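Local coordinates for protein RNase NGR3 (Nicotiana glutinosa, PDB 1VD3) that probably cleaves single-stranded RNA as a plant ribonuclease of the T2 family and binds uridine 2'-phosphate in its active-site cleft, at residues 94-98 / 111-115; 157-162 / 173-178; 154-158 / 186-190. All blocks are in the same frame, centred on the assembly; numbering follows the deposited sequence.

Interaction 1: 94-98 / 111-115. With U2P (phosphoric acid mono-[2-(2,4-dioxo-3,4-dihydro-2H-pyrimidin-1-yl)-4-hydroxy-5-hydroxymethyl-tetrahydro-furan-3-yl] ester), chain B.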
loop_
_atom_site.group_PDB
_atom_site.type_symbol
_atom_site.label_atom_id
_atom_site.label_comp_id
_atom_site.label_asym_id
_atom_site.label_seq_id
_atom_site.Cartn_x
_atom_site.Cartn_y
_atom_site.Cartn_z
ATOM N N TRP A 94 6.755 9.531 -5.034
ATOM C CA TRP A 94 5.722 9.460 -6.064
ATOM C C TRP A 94 6.363 9.390 -7.439
ATOM O O TRP A 94 5.864 8.709 -8.336
ATOM C CB TRP A 94 4.792 10.673 -5.992
ATOM C CG TRP A 94 4.110 10.810 -4.669
ATOM C CD1 TRP A 94 3.678 9.795 -3.862
ATOM C CD2 TRP A 94 3.783 12.027 -3.992
ATOM N NE1 TRP A 94 3.110 10.304 -2.723
ATOM C CE2 TRP A 94 3.160 11.673 -2.775
ATOM C CE3 TRP A 94 3.955 13.385 -4.295
ATOM C CZ2 TRP A 94 2.710 12.626 -1.858
ATOM C CZ3 TRP A 94 3.507 14.333 -3.383
ATOM C CH2 TRP A 94 2.892 13.948 -2.178
ATOM N N SER A 95 7.470 10.104 -7.608
ATOM C CA SER A 95 8.170 10.092 -8.882
ATOM C C SER A 95 8.688 8.682 -9.128
ATOM O O SER A 95 8.553 8.138 -10.225
ATOM C CB SER A 95 9.339 11.073 -8.857
ATOM O OG SER A 95 10.101 10.967 -10.044
ATOM N N HIS A 96 9.280 8.099 -8.091
ATOM C CA HIS A 96 9.824 6.754 -8.159
ATOM C C HIS A 96 8.765 5.719 -8.531
ATOM O O HIS A 96 8.990 4.886 -9.405
ATOM C CB HIS A 96 10.446 6.373 -6.815
ATOM C CG HIS A 96 10.749 4.913 -6.690
ATOM N ND1 HIS A 96 11.746 4.295 -7.415
ATOM C CD2 HIS A 96 10.173 3.945 -5.938
ATOM C CE1 HIS A 96 11.770 3.008 -7.117
ATOM N NE2 HIS A 96 10.826 2.771 -6.222
ATOM N N GLU A 97 7.621 5.757 -7.851
ATOM C CA GLU A 97 6.552 4.808 -8.133
ATOM C C GLU A 97 6.001 5.016 -9.541
ATOM O O GLU A 97 5.692 4.051 -10.241
ATOM C CB GLU A 97 5.436 4.936 -7.091
ATOM C CG GLU A 97 5.846 4.439 -5.704
ATOM C CD GLU A 97 6.156 2.947 -5.679
ATOM O OE1 GLU A 97 7.207 2.559 -5.122
ATOM O OE2 GLU A 97 5.343 2.156 -6.203
ATOM N N TRP A 98 5.888 6.274 -9.959
ATOM C CA TRP A 98 5.391 6.572 -11.302
ATOM C C TRP A 98 6.336 6.013 -12.367
ATOM O O TRP A 98 5.915 5.307 -13.280
ATOM C CB TRP A 98 5.244 8.083 -11.517
ATOM C CG TRP A 98 5.054 8.438 -12.972
ATOM C CD1 TRP A 98 5.948 9.076 -13.784
ATOM C CD2 TRP A 98 3.944 8.079 -13.805
ATOM N NE1 TRP A 98 5.468 9.129 -15.072
ATOM C CE2 TRP A 98 4.240 8.525 -15.114
ATOM C CE3 TRP A 98 2.730 7.420 -13.574
ATOM C CZ2 TRP A 98 3.366 8.330 -16.190
ATOM C CZ3 TRP A 98 1.860 7.224 -14.644
ATOM C CH2 TRP A 98 2.184 7.679 -15.938
ATOM N N ALA A 111 -4.515 9.606 -13.994
ATOM C CA ALA A 111 -5.381 8.443 -13.829
ATOM C C ALA A 111 -4.734 7.438 -12.890
ATOM O O ALA A 111 -5.417 6.788 -12.096
ATOM C CB ALA A 111 -5.653 7.789 -15.185
ATOM N N TYR A 112 -3.413 7.315 -12.995
ATOM C CA TYR A 112 -2.650 6.395 -12.156
ATOM C C TYR A 112 -2.767 6.782 -10.684
ATOM O O TYR A 112 -3.082 5.956 -9.828
ATOM C CB TYR A 112 -1.169 6.411 -12.566
ATOM C CG TYR A 112 -0.287 5.497 -11.737
ATOM C CD1 TYR A 112 -0.327 4.110 -11.904
ATOM C CD2 TYR A 112 0.566 6.020 -10.772
ATOM C CE1 TYR A 112 0.465 3.267 -11.122
ATOM C CE2 TYR A 112 1.359 5.192 -9.985
ATOM C CZ TYR A 112 1.301 3.817 -10.163
ATOM O OH TYR A 112 2.068 3.003 -9.369
ATOM N N PHE A 113 -2.496 8.043 -10.379
ATOM C CA PHE A 113 -2.582 8.465 -8.989
ATOM C C PHE A 113 -4.016 8.494 -8.459
ATOM O O PHE A 113 -4.263 8.142 -7.305
ATOM C CB PHE A 113 -1.884 9.815 -8.812
ATOM C CG PHE A 113 -0.391 9.717 -8.900
ATOM C CD1 PHE A 113 0.269 9.923 -10.106
ATOM C CD2 PHE A 113 0.356 9.346 -7.784
ATOM C CE1 PHE A 113 1.657 9.757 -10.198
ATOM C CE2 PHE A 113 1.740 9.178 -7.866
ATOM C CZ PHE A 113 2.390 9.384 -9.078
ATOM N N GLN A 114 -4.965 8.880 -9.306
ATOM C CA GLN A 114 -6.363 8.924 -8.884
ATOM C C GLN A 114 -6.838 7.503 -8.577
ATOM O O GLN A 114 -7.564 7.276 -7.617
ATOM C CB GLN A 114 -7.234 9.532 -9.983
ATOM C CG GLN A 114 -8.675 9.748 -9.562
ATOM C CD GLN A 114 -8.816 10.856 -8.538
ATOM O OE1 GLN A 114 -8.518 12.017 -8.820
ATOM N NE2 GLN A 114 -9.269 10.504 -7.339
ATOM N N ALA A 115 -6.417 6.552 -9.400
ATOM C CA ALA A 115 -6.784 5.157 -9.202
ATOM C C ALA A 115 -6.316 4.690 -7.825
ATOM O O ALA A 115 -7.081 4.096 -7.074
ATOM C CB ALA A 115 -6.154 4.288 -10.291
HETATM O "O5'" U2P B . 10.267 -5.426 -0.631
HETATM C "C5'" U2P B . 10.375 -5.617 -2.063
HETATM C "C4'" U2P B . 10.350 -4.257 -2.777
HETATM O "O4'" U2P B . 10.434 -4.476 -4.264
HETATM C "C1'" U2P B . 9.270 -3.948 -5.085
HETATM N N1 U2P B . 8.425 -4.985 -5.821
HETATM C C6 U2P B . 8.228 -6.149 -5.119
HETATM C C5 U2P B . 7.283 -7.128 -5.523
HETATM C C4 U2P B . 6.526 -6.890 -6.773
HETATM O O4 U2P B . 5.621 -7.631 -7.143
HETATM N N3 U2P B . 6.915 -5.735 -7.523
HETATM C C2 U2P B . 7.863 -4.762 -7.125
HETATM O O2 U2P B . 8.138 -3.838 -7.862
HETATM C "C2'" U2P B . 8.664 -2.955 -4.069
HETATM O "O2'" U2P B . 9.334 -1.659 -4.086
HETATM P P U2P B . 9.133 -0.495 -5.125
HETATM O O1P U2P B . 9.863 0.729 -5.335
HETATM O O2P U2P B . 8.602 -1.071 -6.399
HETATM O O3P U2P B . 7.954 0.142 -4.565
HETATM C "C3'" U2P B . 8.960 -3.581 -2.695
HETATM O "O3'" U2P B . 8.979 -2.499 -1.692
#
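Tyr-112 and Phe-113 of helix 109-123 meet Trp-98 and Trp-94 of helix 91-102. The six-membered ring of Trp-98 turns an edge toward the face of Tyr-112 in an offset edge-to-face pair, with centroids 5.7 Å apart and planes at 66°. Its CZ3 also lies 3.8 Å from CB of Tyr-112. Phe-113 brings CZ and CE2 up to the two tryptophan CB atoms: CZ packs 4.0 Å from Trp-98 CB, CE2 lies 3.9 Å from Trp-94 CB, and the Trp-94 carbonyl oxygen sits near the ring plane at its edge. With CG anti to its carbonyl carbon (chi1 -72°), Phe-113 swings its ring across to the other helix.

The contact is apolar packing between helices whose short axes pass 11.8 Å apart, a gap that large aromatic side chains bridge. Further out, Trp-80 accepts the indole N-H of Trp-94 through its carbonyl and stacks edge-to-face on that ring, while the Tyr-112 hydroxyl is hydrogen-bonded to the carbonyl of Leu-45. Beside this packing, the same helix reaches the bound nucleotide through Glu-97, whose OE1 lies 2.6 Å from phosphate O3P and whose OE2 is held by Trp-46 NE1, and, on the side turned from helix 109-123, through His-96, which hydrogen-bonds to O1P. Helix 91-102, packed here on helix 109-123, carries the predicted catalytic Glu-97 and His-101 of the RNase T2 fold.

Interaction 2: 157-162 / 173-178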
loop_
_atom_site.group_PDB
_atom_site.type_symbol
_atom_site.label_atom_id
_atom_site.label_comp_id
_atom_site.label_asym_id
_atom_site.label_seq_id
_atom_site.Cartn_x
_atom_site.Cartn_y
_atom_site.Cartn_z
ATOM N N HIS A 157 -12.793 -9.664 -1.578
ATOM C CA HIS A 157 -11.676 -10.457 -2.085
ATOM C C HIS A 157 -10.669 -10.611 -0.958
ATOM O O HIS A 157 -10.541 -9.730 -0.111
ATOM C CB HIS A 157 -11.021 -9.749 -3.273
ATOM C CG HIS A 157 -11.971 -9.452 -4.391
ATOM N ND1 HIS A 157 -12.371 -10.407 -5.302
ATOM C CD2 HIS A 157 -12.642 -8.321 -4.711
ATOM C CE1 HIS A 157 -13.251 -9.876 -6.133
ATOM N NE2 HIS A 157 -13.434 -8.612 -5.795
ATOM N N SER A 158 -9.957 -11.731 -0.939
ATOM C CA SER A 158 -8.981 -11.964 0.114
ATOM C C SER A 158 -7.665 -11.227 -0.115
ATOM O O SER A 158 -7.091 -11.256 -1.208
ATOM C CB SER A 158 -8.719 -13.464 0.276
ATOM O OG SER A 158 -8.306 -14.049 -0.943
ATOM N N PRO A 159 -7.176 -10.537 0.923
ATOM C CA PRO A 159 -5.918 -9.798 0.819
ATOM C C PRO A 159 -4.752 -10.709 1.173
ATOM O O PRO A 159 -4.949 -11.813 1.689
ATOM C CB PRO A 159 -6.090 -8.704 1.860
ATOM C CG PRO A 159 -6.795 -9.440 2.955
ATOM C CD PRO A 159 -7.862 -10.214 2.190
ATOM N N TYR A 160 -3.546 -10.249 0.871
ATOM C CA TYR A 160 -2.331 -10.974 1.219
ATOM C C TYR A 160 -1.692 -10.053 2.248
ATOM O O TYR A 160 -1.549 -8.856 2.000
ATOM C CB TYR A 160 -1.403 -11.116 0.016
ATOM C CG TYR A 160 0.003 -11.531 0.394
ATOM C CD1 TYR A 160 0.311 -12.859 0.688
ATOM C CD2 TYR A 160 1.026 -10.586 0.474
ATOM C CE1 TYR A 160 1.608 -13.234 1.052
ATOM C CE2 TYR A 160 2.318 -10.947 0.838
ATOM C CZ TYR A 160 2.604 -12.270 1.122
ATOM O OH TYR A 160 3.885 -12.620 1.458
ATOM N N ILE A 161 -1.321 -10.599 3.401
ATOM C CA ILE A 161 -0.724 -9.785 4.453
ATOM C C ILE A 161 0.776 -9.992 4.574
ATOM O O ILE A 161 1.252 -11.123 4.682
ATOM C CB ILE A 161 -1.338 -10.100 5.840
ATOM C CG1 ILE A 161 -2.865 -9.990 5.792
ATOM C CG2 ILE A 161 -0.765 -9.157 6.881
ATOM C CD1 ILE A 161 -3.384 -8.610 5.457
ATOM N N GLU A 162 1.517 -8.893 4.554
ATOM C CA GLU A 162 2.958 -8.944 4.712
ATOM C C GLU A 162 3.234 -8.428 6.113
ATOM O O GLU A 162 2.712 -7.384 6.503
ATOM C CB GLU A 162 3.653 -8.039 3.698
ATOM C CG GLU A 162 5.166 -8.089 3.799
ATOM C CD GLU A 162 5.836 -7.129 2.849
ATOM O OE1 GLU A 162 5.135 -6.574 1.975
ATOM O OE2 GLU A 162 7.062 -6.935 2.971
ATOM N N ILE A 173 1.371 -6.442 11.426
ATOM C CA ILE A 173 0.849 -6.279 10.079
ATOM C C ILE A 173 1.631 -5.101 9.496
ATOM O O ILE A 173 1.664 -4.018 10.081
ATOM C CB ILE A 173 -0.669 -5.970 10.090
ATOM C CG1 ILE A 173 -1.149 -5.694 8.662
ATOM C CG2 ILE A 173 -0.961 -4.777 10.989
ATOM C CD1 ILE A 173 -2.655 -5.673 8.513
ATOM N N TYR A 174 2.280 -5.322 8.356
ATOM C CA TYR A 174 3.085 -4.281 7.729
ATOM C C TYR A 174 2.452 -3.761 6.446
ATOM O O TYR A 174 2.234 -2.557 6.304
ATOM C CB TYR A 174 4.494 -4.821 7.458
ATOM C CG TYR A 174 5.406 -3.896 6.671
ATOM C CD1 TYR A 174 5.647 -2.585 7.091
ATOM C CD2 TYR A 174 6.042 -4.344 5.513
ATOM C CE1 TYR A 174 6.501 -1.745 6.369
ATOM C CE2 TYR A 174 6.894 -3.518 4.789
ATOM C CZ TYR A 174 7.121 -2.224 5.217
ATOM O OH TYR A 174 7.962 -1.416 4.487
ATOM N N GLN A 175 2.165 -4.660 5.506
ATOM C CA GLN A 175 1.536 -4.246 4.259
ATOM C C GLN A 175 0.383 -5.159 3.865
ATOM O O GLN A 175 0.345 -6.334 4.231
ATOM C CB GLN A 175 2.576 -4.166 3.132
ATOM C CG GLN A 175 3.568 -3.027 3.351
ATOM C CD GLN A 175 4.450 -2.745 2.151
ATOM O OE1 GLN A 175 4.708 -1.588 1.824
ATOM N NE2 GLN A 175 4.927 -3.798 1.497
ATOM N N VAL A 176 -0.573 -4.600 3.134
ATOM C CA VAL A 176 -1.733 -5.357 2.692
ATOM C C VAL A 176 -1.813 -5.294 1.180
ATOM O O VAL A 176 -1.849 -4.210 0.596
ATOM C CB VAL A 176 -3.039 -4.782 3.285
ATOM C CG1 VAL A 176 -4.235 -5.580 2.773
ATOM C CG2 VAL A 176 -2.982 -4.835 4.808
ATOM N N TYR A 177 -1.833 -6.464 0.553
ATOM C CA TYR A 177 -1.904 -6.550 -0.899
ATOM C C TYR A 177 -3.283 -6.985 -1.365
ATOM O O TYR A 177 -3.832 -7.963 -0.865
ATOM C CB TYR A 177 -0.893 -7.572 -1.439
ATOM C CG TYR A 177 0.568 -7.236 -1.229
ATOM C CD1 TYR A 177 1.098 -7.129 0.051
ATOM C CD2 TYR A 177 1.434 -7.096 -2.319
ATOM C CE1 TYR A 177 2.453 -6.896 0.255
ATOM C CE2 TYR A 177 2.796 -6.865 -2.128
ATOM C CZ TYR A 177 3.297 -6.768 -0.834
ATOM O OH TYR A 177 4.641 -6.548 -0.616
ATOM N N LEU A 178 -3.824 -6.258 -2.334
ATOM C CA LEU A 178 -5.110 -6.585 -2.941
ATOM C C LEU A 178 -4.852 -6.493 -4.440
ATOM O O LEU A 178 -3.935 -5.791 -4.865
ATOM C CB LEU A 178 -6.189 -5.579 -2.524
ATOM C CG LEU A 178 -6.716 -5.721 -1.090
ATOM C CD1 LEU A 178 -7.621 -4.552 -0.755
ATOM C CD2 LEU A 178 -7.473 -7.037 -0.953
#
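Glu-162 runs out fully extended, CG opposite the backbone N (chi1 -178°), while Tyr-177 sets CG opposite its carbonyl carbon (chi1 -65°); these two rotations bring carboxylate and phenol together over one face of the antiparallel hairpin 160-165/171-181. OE1 of Glu-162 accepts twice, from Tyr-177 OH at 2.6 Å and from Gln-175 NE2 at 2.8 Å. The two donors come from opposite faces of the carboxylate plane, so the group is gripped between them. Gln-175 is held at its other end too: its OE1 accepts a hydrogen bond from ND1 of the predicted catalytic His-43, so Gln-175 is the second-shell residue behind that histidine, and Glu-162 positions it. With an alanine in place of Glu-162, the Tyr-177 hydroxyl and the Gln-175 amide would probably lose their shared acceptor, leaving the amide freer to turn beside His-43.

On the same face Tyr-160 directs its ring edge at the face of Tyr-177, planes at 79°, with CD2 of Tyr-160 3.5 Å from CD1 of Tyr-177. On the face of Ile-161 and Val-176 those two lie side by side; Ile-161 also crosses Ile-173, and Pro-159 packs on Leu-178. Opposite Glu-162 the strand makes a classic beta bulge, where the Glu-162 carbonyl oxygen accepts from both Tyr-174 N, at 2.8 Å, and Gln-175 N, at 3.0 Å.

Interaction 3: 154-158 / 186-190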
loop_
_atom_site.group_PDB
_atom_site.type_symbol
_atom_site.label_atom_id
_atom_site.label_comp_id
_atom_site.label_asym_id
_atom_site.label_seq_id
_atom_site.Cartn_x
_atom_site.Cartn_y
_atom_site.Cartn_z
ATOM N N GLY A 154 -15.165 -6.862 3.739
ATOM C CA GLY A 154 -15.345 -5.488 3.304
ATOM C C GLY A 154 -14.942 -5.199 1.869
ATOM O O GLY A 154 -15.474 -4.278 1.248
ATOM N N VAL A 155 -14.008 -5.978 1.336
ATOM C CA VAL A 155 -13.544 -5.776 -0.031
ATOM C C VAL A 155 -14.148 -6.776 -1.015
ATOM O O VAL A 155 -14.269 -6.490 -2.207
ATOM C CB VAL A 155 -11.998 -5.868 -0.106
ATOM C CG1 VAL A 155 -11.536 -5.831 -1.554
ATOM C CG2 VAL A 155 -11.373 -4.717 0.673
ATOM N N GLY A 156 -14.523 -7.948 -0.515
ATOM C CA GLY A 156 -15.100 -8.963 -1.376
ATOM C C GLY A 156 -14.042 -9.858 -1.991
ATOM O O GLY A 156 -14.342 -10.709 -2.826
ATOM N N HIS A 157 -12.793 -9.664 -1.578
ATOM C CA HIS A 157 -11.676 -10.457 -2.085
ATOM C C HIS A 157 -10.669 -10.611 -0.958
ATOM O O HIS A 157 -10.541 -9.730 -0.111
ATOM C CB HIS A 157 -11.021 -9.749 -3.273
ATOM C CG HIS A 157 -11.971 -9.452 -4.391
ATOM N ND1 HIS A 157 -12.371 -10.407 -5.302
ATOM C CD2 HIS A 157 -12.642 -8.321 -4.711
ATOM C CE1 HIS A 157 -13.251 -9.876 -6.133
ATOM N NE2 HIS A 157 -13.434 -8.612 -5.795
ATOM N N SER A 158 -9.957 -11.731 -0.939
ATOM C CA SER A 158 -8.981 -11.964 0.114
ATOM C C SER A 158 -7.665 -11.227 -0.115
ATOM O O SER A 158 -7.091 -11.256 -1.208
ATOM C CB SER A 158 -8.719 -13.464 0.276
ATOM O OG SER A 158 -8.306 -14.049 -0.943
ATOM N N ASP A 186 -11.788 -2.415 -11.080
ATOM C CA ASP A 186 -12.213 -2.907 -9.777
ATOM C C ASP A 186 -11.280 -3.964 -9.186
ATOM O O ASP A 186 -10.353 -4.441 -9.844
ATOM C CB ASP A 186 -13.637 -3.461 -9.899
ATOM C CG ASP A 186 -14.199 -3.950 -8.576
ATOM O OD1 ASP A 186 -14.014 -3.257 -7.550
ATOM O OD2 ASP A 186 -14.839 -5.024 -8.568
ATOM N N PHE A 187 -11.525 -4.313 -7.931
ATOM C CA PHE A 187 -10.733 -5.330 -7.255
ATOM C C PHE A 187 -11.113 -6.672 -7.859
ATOM O O PHE A 187 -12.256 -6.876 -8.269
ATOM C CB PHE A 187 -11.041 -5.350 -5.754
ATOM C CG PHE A 187 -10.485 -4.173 -4.996
ATOM C CD1 PHE A 187 -11.332 -3.313 -4.298
ATOM C CD2 PHE A 187 -9.113 -3.937 -4.962
ATOM C CE1 PHE A 187 -10.819 -2.235 -3.576
ATOM C CE2 PHE A 187 -8.590 -2.861 -4.241
ATOM C CZ PHE A 187 -9.448 -2.010 -3.548
ATOM N N ILE A 188 -10.149 -7.582 -7.912
ATOM C CA ILE A 188 -10.373 -8.919 -8.446
ATOM C C ILE A 188 -9.679 -9.897 -7.517
ATOM O O ILE A 188 -8.942 -9.487 -6.621
ATOM C CB ILE A 188 -9.750 -9.086 -9.845
ATOM C CG1 ILE A 188 -8.259 -8.743 -9.790
ATOM C CG2 ILE A 188 -10.471 -8.213 -10.846
ATOM C CD1 ILE A 188 -7.487 -9.143 -11.030
ATOM N N ASP A 189 -9.920 -11.189 -7.710
ATOM C CA ASP A 189 -9.240 -12.175 -6.885
ATOM C C ASP A 189 -7.815 -12.223 -7.426
ATOM O O ASP A 189 -7.606 -12.226 -8.643
ATOM C CB ASP A 189 -9.896 -13.556 -7.017
ATOM C CG ASP A 189 -11.319 -13.584 -6.479
ATOM O OD1 ASP A 189 -11.542 -13.103 -5.352
ATOM O OD2 ASP A 189 -12.216 -14.098 -7.182
ATOM N N CYS A 190 -6.831 -12.228 -6.536
ATOM C CA CYS A 190 -5.449 -12.277 -6.982
ATOM C C CYS A 190 -5.174 -13.601 -7.691
ATOM O O CYS A 190 -5.531 -14.667 -7.185
ATOM C CB CYS A 190 -4.494 -12.143 -5.798
ATOM S SG CYS A 190 -4.283 -10.466 -5.121
HETATM O O HOH W 1 -15.731 -6.789 -6.469
HETATM O O HOH W 2 -7.514 -12.246 -3.668
HETATM O O HOH W 3 -10.026 -13.551 -3.392
#
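His-157 leans its imidazole against the backbone of 187-189. CB stands 3.9 Å from the Ile-188 carbonyl oxygen, and CG is at much the same distance from it. From there the ring divides into two branches. On one, ND1 donates to Asp-189 OD1 at 2.8 Å, nearly straight at 177°; the acceptor lies in the imidazole plane, yet the nitrogen meets OD1 from well above the carboxylate plane, the two planes being 69° apart. On the other, CD2 touches Phe-187 CB at 3.5 Å. At the tip NE2 shares a water with OD2 of Asp-186, while over one ring face sits the carbonyl carbon of Ile-188, 3.5 Å from ND1. With CG anti to the carbonyl carbon (chi1 -57°), the ring is laid against residues 187-189, and the ND1 bond fixes which way round it sits. The nearby carboxylates would probably favour a protonated imidazole.

Two more waters bridge the segments: one links Ser-158 N to Asp-189 OD1, the other Ser-158 O to Cys-190 N. Deeper in, Val-155 places CG1 over the face of the Phe-187 ring, a CH-pi contact 4.2 Å from the centroid; Phe-119 also packs on that phenylalanine, edge-to-face. Gly-156, with positive phi, ends the helix and turns the chain toward His-157. Cys-190 is bonded to Cys-179, tying this segment to strand 171-181. The polar core is a histidine-carboxylate hydrogen bond at the surface, joining the C-terminal end of helix 144-155 to the short, weakly bonded strand about 187-188 of the central antiparallel sheet.

Interaction 1 is a buried aromatic contact between helices, whereas interaction 2 is a partly buried strand pairing and interaction 3 a surface contact threaded with waters. The first two approach the nucleotide site from opposite sides of the chain's centre: helix 91-102 supplies groups that meet the phosphate, and the hairpin supports His-43 from the sheet. The centres of interactions 1 and 2 are about 20 Å apart, and the two do not touch. Interactions 2 and 3 share His-157 and Ser-158 and reach the same sheet; Leu-178 of 173-178 packs against both Val-155 and Phe-187. Thus ring packing dominates in the core, backbone bonds in the sheet, and a histidine-carboxylate hydrogen bond and bridging waters at the surface.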